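PDB 4Q7Q: lipolytic protein G-D-S-L family from Chitinophaga pinensis, which is of unconfirmed function but, as a member of the GDSL-like lipase/acylhydrolase family, probably hydrolyses ester bonds in lipids or other acylated substrates. Local coordinates for residues R28-Y33 against P239-N244; Q131-V136 against L184-M189; D140-A145 against F216-N221; V190-L195 against P224-A229. All blocks are in the same frame, centred on the assembly; numbering follows the deposited sequence.

Interaction 1: R28-Y33 against P239-N244; sequences RVSKGY and PSDKGN
Asp241, in the first turn of helix 241-257, turns its carboxylate onto the backbone of Ser30 and Lys31, so that the loop ahead of helix 33-40 is held against the start of the last helix of this SGNH-hydrolase fold. OD1 takes two amide hydrogens, from Ser30 N at 2.9 Å and from Lys31 N at 3.0 Å, both on its syn side and each about 20° out of the carboxylate plane. OD2 is reached from above that plane by Ser30 OG, 2.9 Å away; with chi1 at 66°, OG sits between the backbone N and the carbonyl carbon of its own residue, on the side of the carboxylate. Arg36 adds a salt bridge to OD1, a charge nearby that would probably favour the ionised form of Asp241.

Val29 runs past Asp241 in the opposite direction. Its CG1 packs 3.4 Å from Asp241 OD1, while CG2 dips toward the start of the helix and lies 3.4 Å from Pro239 O. Asn244, a turn further on, crosses both Val29 and Tyr33 at about a right angle; its ND2 comes 3.6 Å from Gly32 CA, with OD1 near the plane of the Tyr33 ring at its edge and 3.6 Å from Tyr33 CB. The far end of that tyrosine leads away to Thr16.

Ser240 N-caps the helix, its OG accepting a nearly straight bond (171°) from Gly243 N and also bonding to Asn231 O. At the first residue of the helix, one water bridges the two segments, donating to Arg28 O at 2.6 Å and accepting from Asp241 N.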
loop_
_atom_site.group_PDB
_atom_site.type_symbol
_atom_site.label_atom_id
_atom_site.label_comp_id
_atom_site.label_asym_id
_atom_site.label_seq_id
_atom_site.Cartn_x
_atom_site.Cartn_y
_atom_site.Cartn_z
ATOM N N ARG A 28 -0.286 3.507 -17.025
ATOM C CA ARG A 28 -1.475 2.680 -16.857
ATOM C C ARG A 28 -2.479 3.356 -15.935
ATOM O O ARG A 28 -3.664 3.022 -15.946
ATOM C CB ARG A 28 -1.112 1.308 -16.281
ATOM C CG ARG A 28 -0.197 0.468 -17.157
ATOM C CD ARG A 28 -0.869 -0.804 -17.634
ATOM N NE ARG A 28 -0.014 -1.520 -18.575
ATOM C CZ ARG A 28 0.380 -2.781 -18.437
ATOM N NH1 ARG A 28 -0.014 -3.499 -17.394
ATOM N NH2 ARG A 28 1.157 -3.333 -19.362
ATOM N N VAL A 29 -1.995 4.298 -15.132
ATOM C CA VAL A 29 -2.830 5.013 -14.171
ATOM C C VAL A 29 -2.897 6.494 -14.534
ATOM O O VAL A 29 -1.885 7.089 -14.905
ATOM C CB VAL A 29 -2.251 4.869 -12.745
ATOM C CG1 VAL A 29 -3.051 5.694 -11.734
ATOM C CG2 VAL A 29 -2.200 3.404 -12.345
ATOM N N SER A 30 -4.079 7.092 -14.417
ATOM C CA SER A 30 -4.235 8.514 -14.728
ATOM C C SER A 30 -4.451 9.384 -13.482
ATOM O O SER A 30 -4.151 10.575 -13.496
ATOM C CB SER A 30 -5.354 8.738 -15.751
ATOM O OG SER A 30 -6.618 8.403 -15.212
ATOM N N LYS A 31 -4.964 8.790 -12.408
ATOM C CA LYS A 31 -5.155 9.521 -11.159
ATOM C C LYS A 31 -4.919 8.599 -9.971
ATOM O O LYS A 31 -5.568 7.561 -9.844
ATOM C CB LYS A 31 -6.564 10.127 -11.069
ATOM C CG LYS A 31 -6.851 11.296 -12.021
ATOM C CD LYS A 31 -8.259 11.848 -11.804
ATOM C CE LYS A 31 -8.576 12.959 -12.792
ATOM N NZ LYS A 31 -9.927 13.554 -12.572
ATOM N N GLY A 32 -3.982 8.983 -9.110
ATOM C CA GLY A 32 -3.681 8.225 -7.905
ATOM C C GLY A 32 -4.653 8.527 -6.779
ATOM O O GLY A 32 -5.563 9.337 -6.942
ATOM N N TYR A 33 -4.470 7.898 -5.624
ATOM C CA TYR A 33 -5.475 8.044 -4.567
ATOM C C TYR A 33 -5.431 9.390 -3.834
ATOM O O TYR A 33 -6.446 9.816 -3.282
ATOM C CB TYR A 33 -5.479 6.846 -3.594
ATOM C CG TYR A 33 -4.455 6.907 -2.483
ATOM C CD1 TYR A 33 -4.746 7.540 -1.274
ATOM C CD2 TYR A 33 -3.209 6.311 -2.625
ATOM C CE1 TYR A 33 -3.820 7.591 -0.258
ATOM C CE2 TYR A 33 -2.273 6.365 -1.607
ATOM C CZ TYR A 33 -2.583 6.998 -0.427
ATOM O OH TYR A 33 -1.640 7.059 0.571
ATOM N N PRO A 239 -2.273 -0.152 -7.330
ATOM C CA PRO A 239 -3.631 0.139 -7.780
ATOM C C PRO A 239 -3.725 0.739 -9.182
ATOM O O PRO A 239 -2.902 1.562 -9.615
ATOM C CB PRO A 239 -4.124 1.149 -6.745
ATOM C CG PRO A 239 -3.402 0.782 -5.511
ATOM C CD PRO A 239 -2.037 0.319 -5.953
ATOM N N SER A 240 -4.758 0.296 -9.885
ATOM C CA SER A 240 -5.207 0.934 -11.108
ATOM C C SER A 240 -6.013 2.180 -10.764
ATOM O O SER A 240 -6.172 2.524 -9.596
ATOM C CB SER A 240 -6.105 -0.035 -11.863
ATOM O OG SER A 240 -7.253 -0.340 -11.089
ATOM N N ASP A 241 -6.546 2.844 -11.783
ATOM C CA ASP A 241 -7.481 3.935 -11.547
ATOM C C ASP A 241 -8.647 3.467 -10.678
ATOM O O ASP A 241 -9.042 4.160 -9.740
ATOM C CB ASP A 241 -8.017 4.487 -12.867
ATOM C CG ASP A 241 -7.055 5.451 -13.535
ATOM O OD1 ASP A 241 -6.291 6.121 -12.821
ATOM O OD2 ASP A 241 -7.080 5.555 -14.782
ATOM N N LYS A 242 -9.181 2.284 -10.990
ATOM C CA LYS A 242 -10.283 1.703 -10.226
ATOM C C LYS A 242 -9.888 1.439 -8.770
ATOM O O LYS A 242 -10.632 1.784 -7.851
ATOM C CB LYS A 242 -10.765 0.410 -10.882
ATOM C CG LYS A 242 -11.936 -0.236 -10.172
ATOM C CD LYS A 242 -12.357 -1.531 -10.845
ATOM C CE LYS A 242 -13.602 -2.103 -10.188
ATOM N N GLY A 243 -8.722 0.828 -8.562
ATOM C CA GLY A 243 -8.232 0.601 -7.215
ATOM C C GLY A 243 -8.064 1.898 -6.435
ATOM O O GLY A 243 -8.498 1.995 -5.286
ATOM N N ASN A 244 -7.441 2.900 -7.056
ATOM C CA ASN A 244 -7.237 4.190 -6.401
ATOM C C ASN A 244 -8.544 4.897 -6.040
ATOM O O ASN A 244 -8.620 5.581 -5.014
ATOM C CB ASN A 244 -6.351 5.105 -7.246
ATOM C CG ASN A 244 -4.899 4.727 -7.169
ATOM O OD1 ASN A 244 -4.373 4.466 -6.090
ATOM N ND2 ASN A 244 -4.235 4.690 -8.313
HETATM O O HOH W 1 -5.656 2.255 -14.392
#

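Interaction 2: Q131-V136 against L184-M189; sequences QRNDFV and LTLRNM
Leu186 lies across the backbone of 131-133, where the run leading into strand 135-136 meets the loop between strands 175-176 and 193-196, and its side chain can be followed outward from a 3-10 turn. CB stands 4.2 Å from Asn133 ND2. The first torsion sets CG anti to the carbonyl carbon (chi1 -82°), and there CG comes 3.5 Å from Gln131 OE1. At the tip the two methyls part: CD1 stays beside the same amide oxygen, while CD2 presses on Arg132 O at 3.1 Å, a carbonyl that also bonds to Ser148. Both Gln131 and Asn133 cross the leucine at about a right angle.

Asn133 ND2 donates to Leu186 O over 3.1 Å, with the acceptor close to the amide plane but the donor 49° above the plane of the leucine carbonyl. Met189 N reaches the same oxygen from the opposite face. On the other branch, OD1 takes the N-H of Asp134 N at 2.8 Å and fixes the rotation of the amide. An alanine in place of Asn133 would probably cost Leu186 O this donor and Asp134 N this acceptor.

Selenomethionine Met189 packs its CB on Asn133 CB (3.8 Å) and brings CE 3.4 Å from Gln131 O. Of two waters, one accepts from Gln131 N and lies 2.7 Å from Leu184 O, the other joins Gln131 OE1 to Leu186 N, while Gln131 NE2 turns to Tyr179 O. The join is thus mixed: apolar groups rest on oxygens as well as CB atoms, and Asn133 ND2 and water supply the polar links.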
loop_
_atom_site.group_PDB
_atom_site.type_symbol
_atom_site.label_atom_id
_atom_site.label_comp_id
_atom_site.label_asym_id
_atom_site.label_seq_id
_atom_site.Cartn_x
_atom_site.Cartn_y
_atom_site.Cartn_z
ATOM N N GLN A 131 -4.624 -6.249 -0.137
ATOM C CA GLN A 131 -4.183 -7.538 -0.649
ATOM C C GLN A 131 -3.437 -7.329 -1.962
ATOM O O GLN A 131 -3.580 -6.296 -2.633
ATOM C CB GLN A 131 -5.360 -8.497 -0.802
ATOM C CG GLN A 131 -5.971 -8.843 0.543
ATOM C CD GLN A 131 -7.054 -9.890 0.465
ATOM O OE1 GLN A 131 -6.855 -10.975 -0.091
ATOM N NE2 GLN A 131 -8.205 -9.583 1.044
ATOM N N ARG A 132 -2.602 -8.291 -2.306
ATOM C CA ARG A 132 -1.796 -8.182 -3.511
ATOM C C ARG A 132 -1.687 -9.535 -4.172
ATOM O O ARG A 132 -1.536 -10.560 -3.497
ATOM C CB ARG A 132 -0.400 -7.651 -3.168
ATOM C CG ARG A 132 0.275 -8.344 -2.001
ATOM C CD ARG A 132 1.565 -7.657 -1.591
ATOM N NE ARG A 132 2.647 -7.881 -2.547
ATOM C CZ ARG A 132 3.854 -7.338 -2.444
ATOM N NH1 ARG A 132 4.131 -6.515 -1.431
ATOM N NH2 ARG A 132 4.782 -7.611 -3.351
ATOM N N ASN A 133 -1.797 -9.560 -5.493
ATOM C CA ASN A 133 -1.538 -10.806 -6.192
ATOM C C ASN A 133 -0.089 -10.840 -6.657
ATOM O O ASN A 133 0.710 -10.014 -6.213
ATOM C CB ASN A 133 -2.535 -11.050 -7.325
ATOM C CG ASN A 133 -2.941 -12.499 -7.410
ATOM O OD1 ASN A 133 -2.093 -13.383 -7.329
ATOM N ND2 ASN A 133 -4.239 -12.758 -7.540
ATOM N N ASP A 134 0.259 -11.798 -7.513
ATOM C CA ASP A 134 1.625 -11.882 -8.023
ATOM C C ASP A 134 2.005 -10.545 -8.645
ATOM O O ASP A 134 1.300 -10.029 -9.509
ATOM C CB ASP A 134 1.736 -12.968 -9.095
ATOM C CG ASP A 134 1.688 -14.374 -8.531
ATOM O OD1 ASP A 134 1.487 -14.558 -7.313
ATOM O OD2 ASP A 134 1.855 -15.307 -9.334
ATOM N N PHE A 135 3.125 -9.994 -8.195
ATOM C CA PHE A 135 3.614 -8.717 -8.681
ATOM C C PHE A 135 4.730 -8.926 -9.687
ATOM O O PHE A 135 5.626 -9.733 -9.451
ATOM C CB PHE A 135 4.142 -7.908 -7.496
ATOM C CG PHE A 135 5.056 -6.774 -7.880
ATOM C CD1 PHE A 135 4.569 -5.687 -8.579
ATOM C CD2 PHE A 135 6.399 -6.791 -7.525
ATOM C CE1 PHE A 135 5.403 -4.633 -8.925
ATOM C CE2 PHE A 135 7.235 -5.740 -7.859
ATOM C CZ PHE A 135 6.738 -4.659 -8.566
ATOM N N VAL A 136 4.669 -8.214 -10.810
ATOM C CA VAL A 136 5.784 -8.159 -11.750
ATOM C C VAL A 136 6.039 -6.700 -12.107
ATOM O O VAL A 136 5.148 -6.015 -12.599
ATOM C CB VAL A 136 5.514 -8.977 -13.027
ATOM C CG1 VAL A 136 6.751 -8.986 -13.903
ATOM C CG2 VAL A 136 5.115 -10.397 -12.677
ATOM N N LEU A 184 -11.906 -5.332 -2.478
ATOM C CA LEU A 184 -10.477 -5.446 -2.763
ATOM C C LEU A 184 -9.955 -6.874 -2.598
ATOM O O LEU A 184 -9.123 -7.158 -1.744
ATOM C CB LEU A 184 -9.691 -4.438 -1.911
ATOM C CG LEU A 184 -10.093 -2.974 -2.134
ATOM C CD1 LEU A 184 -9.256 -2.030 -1.277
ATOM C CD2 LEU A 184 -9.983 -2.609 -3.613
ATOM N N THR A 185 -10.447 -7.773 -3.442
ATOM C CA THR A 185 -10.135 -9.193 -3.319
ATOM C C THR A 185 -9.056 -9.661 -4.293
ATOM O O THR A 185 -8.858 -9.057 -5.347
ATOM C CB THR A 185 -11.394 -10.030 -3.534
ATOM O OG1 THR A 185 -11.973 -9.682 -4.797
ATOM C CG2 THR A 185 -12.398 -9.738 -2.435
ATOM N N LEU A 186 -8.356 -10.737 -3.933
ATOM C CA LEU A 186 -7.303 -11.290 -4.786
ATOM C C LEU A 186 -7.746 -11.585 -6.213
ATOM O O LEU A 186 -7.001 -11.335 -7.166
ATOM C CB LEU A 186 -6.725 -12.563 -4.176
ATOM C CG LEU A 186 -5.673 -12.352 -3.097
ATOM C CD1 LEU A 186 -5.236 -13.700 -2.540
ATOM C CD2 LEU A 186 -4.499 -11.581 -3.668
ATOM N N ARG A 187 -8.952 -12.125 -6.358
ATOM C CA ARG A 187 -9.453 -12.505 -7.669
ATOM C C ARG A 187 -9.626 -11.293 -8.581
ATOM O O ARG A 187 -9.692 -11.434 -9.802
ATOM C CB ARG A 187 -10.776 -13.272 -7.541
ATOM C CG ARG A 187 -11.970 -12.411 -7.136
ATOM C CD ARG A 187 -13.217 -13.256 -6.869
ATOM N NE ARG A 187 -13.163 -13.883 -5.549
ATOM C CZ ARG A 187 -13.695 -13.361 -4.448
ATOM N NH1 ARG A 187 -14.343 -12.203 -4.502
ATOM N NH2 ARG A 187 -13.589 -14.000 -3.290
ATOM N N ASN A 188 -9.691 -10.102 -7.990
ATOM C CA ASN A 188 -9.917 -8.888 -8.764
ATOM C C ASN A 188 -8.679 -8.033 -8.952
ATOM O O ASN A 188 -8.771 -6.933 -9.477
ATOM C CB ASN A 188 -11.037 -8.053 -8.143
ATOM C CG ASN A 188 -12.403 -8.589 -8.478
ATOM O OD1 ASN A 188 -12.630 -9.073 -9.584
ATOM N ND2 ASN A 188 -13.321 -8.517 -7.524
HETATM N N MSE A 189 -7.523 -8.524 -8.522
HETATM C CA MSE A 189 -6.295 -7.752 -8.684
HETATM C C MSE A 189 -5.894 -7.613 -10.151
HETATM O O MSE A 189 -5.613 -6.512 -10.617
HETATM C CB MSE A 189 -5.162 -8.360 -7.861
HETATM C CG MSE A 189 -5.429 -8.311 -6.371
HETATM SE SE MSE A 189 -5.457 -6.476 -5.728
HETATM C CE MSE A 189 -6.592 -6.688 -4.148
HETATM O O HOH W 2 -7.484 -5.864 -0.022
HETATM O O HOH W 3 -9.117 -12.057 -1.444
#

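Interaction 3: D140-A145 against F216-N221; sequences DAKNNA and FNPENN
Pro218, Ala141 and Phe216 carry this contact, in which the type I turn 140-143 of a small beta hairpin meets a second type I turn, 217-220, at the surface of the hydrolase. Each turn opens with an Asx turn: Asp140 OD1 accepts from Lys142 N, and Asn217 OD1 from Glu219 N.

Pro218 has the most surface buried. Its ring faces the first turn with CB, which lies 3.7 Å from Ala141 O and 4.0 Å from Ala141 CB; CG, further out, meets the aliphatic part of Lys142. The ring nitrogen of Pro218 also sits over the centre of the Phe216 ring, 4.0 Å above its plane, so the two partners of Ala141 also pack on each other.

Ala141 points its methyl into the notch between them and touches Phe216 CZ as well. Phe216 meets the turn with CZ and CE2, and Ala141 O stands at the ring edge, in its plane. No hydrogen bond passes between the two segments, and the join rests on apolar contact. Behind it Phe216 continues onto Val136 and Leu195, joining the hairpin to strand 193-196.

The carbonyl beside Phe216 is not left bare, for Asn144 ND2 donates to Ala141 O at 2.9 Å, in the planes of both groups and nearly straight at 171°.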
loop_
_atom_site.group_PDB
_atom_site.type_symbol
_atom_site.label_atom_id
_atom_site.label_comp_id
_atom_site.label_asym_id
_atom_site.label_seq_id
_atom_site.Cartn_x
_atom_site.Cartn_y
_atom_site.Cartn_z
ATOM N N ASP A 140 10.983 -3.790 -15.073
ATOM C CA ASP A 140 11.973 -4.862 -14.960
ATOM C C ASP A 140 11.325 -6.110 -14.369
ATOM O O ASP A 140 11.202 -6.237 -13.154
ATOM C CB ASP A 140 13.144 -4.420 -14.074
ATOM C CG ASP A 140 14.274 -5.440 -14.035
ATOM O OD1 ASP A 140 14.115 -6.559 -14.573
ATOM O OD2 ASP A 140 15.330 -5.121 -13.454
ATOM N N ALA A 141 10.939 -7.042 -15.236
ATOM C CA ALA A 141 10.196 -8.228 -14.817
ATOM C C ALA A 141 10.970 -9.190 -13.915
ATOM O O ALA A 141 10.373 -10.089 -13.325
ATOM C CB ALA A 141 9.643 -8.966 -16.039
ATOM N N LYS A 142 12.287 -9.006 -13.810
ATOM C CA LYS A 142 13.103 -9.805 -12.898
ATOM C C LYS A 142 12.808 -9.424 -11.451
ATOM O O LYS A 142 13.105 -10.179 -10.521
ATOM C CB LYS A 142 14.591 -9.623 -13.197
ATOM C CG LYS A 142 15.003 -10.153 -14.553
ATOM C CD LYS A 142 16.497 -10.002 -14.779
ATOM C CE LYS A 142 16.900 -10.562 -16.133
ATOM N NZ LYS A 142 18.371 -10.496 -16.347
ATOM N N ASN A 143 12.238 -8.238 -11.276
ATOM C CA ASN A 143 11.725 -7.803 -9.992
ATOM C C ASN A 143 10.279 -8.263 -9.900
ATOM O O ASN A 143 9.384 -7.692 -10.529
ATOM C CB ASN A 143 11.815 -6.284 -9.871
ATOM C CG ASN A 143 11.528 -5.786 -8.474
ATOM O OD1 ASN A 143 10.752 -6.382 -7.725
ATOM N ND2 ASN A 143 12.164 -4.681 -8.108
ATOM N N ASN A 144 10.061 -9.318 -9.133
ATOM C CA ASN A 144 8.732 -9.874 -8.993
ATOM C C ASN A 144 8.529 -10.492 -7.612
ATOM O O ASN A 144 9.487 -10.676 -6.864
ATOM C CB ASN A 144 8.453 -10.880 -10.121
ATOM C CG ASN A 144 9.454 -12.019 -10.155
ATOM O OD1 ASN A 144 9.453 -12.886 -9.282
ATOM N ND2 ASN A 144 10.312 -12.023 -11.170
ATOM N N ALA A 145 7.282 -10.810 -7.278
ATOM C CA ALA A 145 6.945 -11.332 -5.954
ATOM C C ALA A 145 5.644 -12.106 -6.030
ATOM O O ALA A 145 4.795 -11.816 -6.861
ATOM C CB ALA A 145 6.803 -10.193 -4.961
ATOM N N PHE A 216 6.460 -18.519 -14.332
ATOM C CA PHE A 216 6.838 -17.317 -15.052
ATOM C C PHE A 216 8.352 -17.170 -15.039
ATOM O O PHE A 216 8.960 -16.974 -13.987
ATOM C CB PHE A 216 6.186 -16.073 -14.449
ATOM C CG PHE A 216 6.692 -14.786 -15.047
ATOM C CD1 PHE A 216 6.503 -14.516 -16.394
ATOM C CD2 PHE A 216 7.374 -13.862 -14.273
ATOM C CE1 PHE A 216 6.975 -13.345 -16.955
ATOM C CE2 PHE A 216 7.844 -12.686 -14.826
ATOM C CZ PHE A 216 7.649 -12.429 -16.171
ATOM N N ASN A 217 8.954 -17.284 -16.215
ATOM C CA ASN A 217 10.377 -17.038 -16.383
ATOM C C ASN A 217 10.559 -15.736 -17.148
ATOM O O ASN A 217 10.265 -15.672 -18.337
ATOM C CB ASN A 217 11.019 -18.202 -17.142
ATOM C CG ASN A 217 12.517 -18.025 -17.341
ATOM O OD1 ASN A 217 13.136 -17.119 -16.776
ATOM N ND2 ASN A 217 13.110 -18.904 -18.145
ATOM N N PRO A 218 11.039 -14.687 -16.462
ATOM C CA PRO A 218 11.133 -13.345 -17.051
ATOM C C PRO A 218 12.119 -13.259 -18.218
ATOM O O PRO A 218 12.107 -12.270 -18.948
ATOM C CB PRO A 218 11.613 -12.479 -15.878
ATOM C CG PRO A 218 12.262 -13.436 -14.933
ATOM C CD PRO A 218 11.492 -14.712 -15.061
ATOM N N GLU A 219 12.954 -14.279 -18.387
ATOM C CA GLU A 219 13.890 -14.321 -19.504
ATOM C C GLU A 219 13.278 -15.016 -20.717
ATOM O O GLU A 219 13.721 -14.813 -21.845
ATOM C CB GLU A 219 15.190 -15.021 -19.093
ATOM N N ASN A 220 12.256 -15.834 -20.475
ATOM C CA ASN A 220 11.569 -16.560 -21.538
ATOM C C ASN A 220 10.054 -16.358 -21.452
ATOM O O ASN A 220 9.284 -17.319 -21.456
ATOM C CB ASN A 220 11.928 -18.051 -21.485
ATOM C CG ASN A 220 11.343 -18.846 -22.643
ATOM O OD1 ASN A 220 11.746 -18.681 -23.795
ATOM N ND2 ASN A 220 10.391 -19.722 -22.337
ATOM N N ASN A 221 9.638 -15.096 -21.363
ATOM C CA ASN A 221 8.225 -14.742 -21.284
ATOM C C ASN A 221 8.078 -13.228 -21.376
ATOM O O ASN A 221 8.721 -12.495 -20.624
ATOM C CB ASN A 221 7.621 -15.239 -19.962
ATOM C CG ASN A 221 6.113 -15.446 -20.031
ATOM O OD1 ASN A 221 5.633 -16.581 -19.997
ATOM N ND2 ASN A 221 5.358 -14.349 -20.088
#

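Interaction 4: V190-L195 against P224-A229; sequences VKFKHL and PYPPAA
Lys191 and Ala229 pair at one end and His194 and Pro224 at the other, with two straight backbone bonds, Lys191 N to Ala229 O at 2.7 Å and His194 N to Pro224 O at 2.8 Å, holding the two segments together. Between the two bonds, the rings of Phe192 and Tyr225 carry most of the side-chain packing.

The Phe192 ring takes the Ala229 methyl squarely on one face, a CH-pi contact with CB 4.0 Å from the ring centre. Ala228 CB lies at its edge, and Pro226 CG packs 3.7 Å from CE2. Tyr225 receives Val190 CG1 over a face, 4.1 Å from the centroid and displaced toward the rim. Phe192 O sits in the plane of the tyrosine ring at its edge, 3.3 Å from CD1; this buried carbonyl has no hydrogen-bond partner in the model. Lys193 passes the tyrosine obliquely, its CG 3.6 Å from CE1, and runs beside Pro224 in the same direction before its NZ pairs with Asp134.

Tyr225 OH bonds to Asp134 O, and a leucine in its place would probably cost that carbonyl its phenol partner and weaken the packing on Val190 and Lys193.

Segment 224-229 runs between two small hairpins: Pro224 and Tyr225 lean on Val136 of strand 135-136, while strand 193-196 pairs on with strand 203-206.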
loop_
_atom_site.group_PDB
_atom_site.type_symbol
_atom_site.label_atom_id
_atom_site.label_comp_id
_atom_site.label_asym_id
_atom_site.label_seq_id
_atom_site.Cartn_x
_atom_site.Cartn_y
_atom_site.Cartn_z
ATOM N N VAL A 190 -5.876 -8.732 -10.877
ATOM C CA VAL A 190 -5.545 -8.725 -12.303
ATOM C C VAL A 190 -6.468 -9.687 -13.044
ATOM O O VAL A 190 -6.947 -10.653 -12.454
ATOM C CB VAL A 190 -4.072 -9.139 -12.563
ATOM C CG1 VAL A 190 -3.103 -8.096 -12.015
ATOM C CG2 VAL A 190 -3.787 -10.529 -11.973
ATOM N N LYS A 191 -6.740 -9.415 -14.320
ATOM C CA LYS A 191 -7.635 -10.272 -15.104
ATOM C C LYS A 191 -6.993 -11.612 -15.468
ATOM O O LYS A 191 -7.667 -12.643 -15.520
ATOM C CB LYS A 191 -8.078 -9.565 -16.392
ATOM C CG LYS A 191 -8.834 -8.262 -16.190
ATOM C CD LYS A 191 -10.199 -8.501 -15.584
ATOM C CE LYS A 191 -11.017 -7.216 -15.546
ATOM N NZ LYS A 191 -11.357 -6.731 -16.912
ATOM N N PHE A 192 -5.694 -11.584 -15.743
ATOM C CA PHE A 192 -4.965 -12.789 -16.126
ATOM C C PHE A 192 -3.479 -12.505 -16.105
ATOM O O PHE A 192 -3.059 -11.347 -16.021
ATOM C CB PHE A 192 -5.371 -13.275 -17.527
ATOM C CG PHE A 192 -5.108 -12.273 -18.623
ATOM C CD1 PHE A 192 -6.084 -11.358 -18.993
ATOM C CD2 PHE A 192 -3.878 -12.237 -19.271
ATOM C CE1 PHE A 192 -5.846 -10.434 -19.996
ATOM C CE2 PHE A 192 -3.633 -11.313 -20.273
ATOM C CZ PHE A 192 -4.622 -10.409 -20.633
ATOM N N LYS A 193 -2.699 -13.578 -16.169
ATOM C CA LYS A 193 -1.267 -13.499 -16.370
ATOM C C LYS A 193 -1.006 -14.159 -17.722
ATOM O O LYS A 193 -1.462 -15.269 -17.967
ATOM C CB LYS A 193 -0.556 -14.259 -15.253
ATOM C CG LYS A 193 0.690 -13.598 -14.684
ATOM C CD LYS A 193 1.214 -14.418 -13.510
ATOM C CE LYS A 193 2.542 -13.916 -12.974
ATOM N NZ LYS A 193 3.044 -14.852 -11.926
ATOM N N HIS A 194 -0.287 -13.449 -18.586
ATOM C CA HIS A 194 -0.003 -13.855 -19.951
ATOM C C HIS A 194 1.260 -14.716 -19.929
ATOM O O HIS A 194 2.365 -14.200 -19.793
ATOM C CB HIS A 194 0.194 -12.570 -20.766
ATOM C CG HIS A 194 0.646 -12.777 -22.175
ATOM N ND1 HIS A 194 -0.170 -13.300 -23.151
ATOM C CD2 HIS A 194 1.819 -12.475 -22.784
ATOM C CE1 HIS A 194 0.485 -13.335 -24.298
ATOM N NE2 HIS A 194 1.694 -12.840 -24.102
ATOM N N LEU A 195 1.096 -16.033 -20.038
ATOM C CA LEU A 195 2.205 -16.952 -19.782
ATOM C C LEU A 195 2.310 -18.045 -20.821
ATOM O O LEU A 195 1.311 -18.467 -21.393
ATOM C CB LEU A 195 2.013 -17.621 -18.423
ATOM C CG LEU A 195 1.929 -16.712 -17.201
ATOM C CD1 LEU A 195 1.457 -17.512 -15.991
ATOM C CD2 LEU A 195 3.280 -16.071 -16.927
ATOM N N PRO A 224 3.980 -10.225 -18.330
ATOM C CA PRO A 224 2.770 -11.045 -18.192
ATOM C C PRO A 224 1.487 -10.267 -17.873
ATOM O O PRO A 224 0.416 -10.876 -17.805
ATOM C CB PRO A 224 3.125 -11.982 -17.038
ATOM C CG PRO A 224 4.081 -11.175 -16.202
ATOM C CD PRO A 224 4.901 -10.392 -17.192
ATOM N N TYR A 225 1.581 -8.954 -17.700
ATOM C CA TYR A 225 0.387 -8.145 -17.456
ATOM C C TYR A 225 0.182 -7.056 -18.515
ATOM O O TYR A 225 0.410 -5.880 -18.246
ATOM C CB TYR A 225 0.457 -7.509 -16.063
ATOM C CG TYR A 225 0.380 -8.485 -14.911
ATOM C CD1 TYR A 225 -0.550 -9.519 -14.903
ATOM C CD2 TYR A 225 1.235 -8.364 -13.822
ATOM C CE1 TYR A 225 -0.628 -10.404 -13.841
ATOM C CE2 TYR A 225 1.168 -9.245 -12.748
ATOM C CZ TYR A 225 0.237 -10.267 -12.764
ATOM O OH TYR A 225 0.159 -11.139 -11.700
ATOM N N PRO A 226 -0.254 -7.444 -19.726
ATOM C CA PRO A 226 -0.571 -6.447 -20.751
ATOM C C PRO A 226 -1.752 -5.587 -20.294
ATOM O O PRO A 226 -2.369 -5.921 -19.283
ATOM C CB PRO A 226 -0.939 -7.308 -21.968
ATOM C CG PRO A 226 -1.387 -8.600 -21.399
ATOM C CD PRO A 226 -0.534 -8.814 -20.183
ATOM N N PRO A 227 -2.045 -4.480 -21.002
ATOM C CA PRO A 227 -3.138 -3.583 -20.603
ATOM C C PRO A 227 -4.462 -4.286 -20.290
ATOM O O PRO A 227 -5.138 -3.894 -19.338
ATOM C CB PRO A 227 -3.296 -2.679 -21.825
ATOM C CG PRO A 227 -1.915 -2.582 -22.369
ATOM C CD PRO A 227 -1.294 -3.942 -22.153
ATOM N N ALA A 228 -4.812 -5.309 -21.064
ATOM C CA ALA A 228 -6.069 -6.030 -20.875
ATOM C C ALA A 228 -6.153 -6.737 -19.520
ATOM O O ALA A 228 -7.233 -7.152 -19.100
ATOM C CB ALA A 228 -6.277 -7.028 -22.004
ATOM N N ALA A 229 -5.019 -6.878 -18.842
ATOM C CA ALA A 229 -4.979 -7.592 -17.565
ATOM C C ALA A 229 -5.326 -6.705 -16.371
ATOM O O ALA A 229 -5.542 -7.204 -15.271
ATOM C CB ALA A 229 -3.612 -8.251 -17.362
#

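From the N terminus, 28-33 opens the widest loop, closed only at 239-244 by interaction 1, which ties the loop before helix 33-40 to the last helix and encloses the other three. Within it, interaction 2 closes first, joining 131-136 to 184-189, and interaction 4 follows in series, from 190-195 to 224-229. Interaction 3 starts inside the loop of interaction 2 and ends inside that of interaction 4, crossing both. The pieces meet directly: strands 135-136 and 144-145 pair, Asn221 ND2 bonds to His194 O, and Phe216 packs on Pro224. Arg28 reaches Tyr225 O, linking interactions 1 and 4.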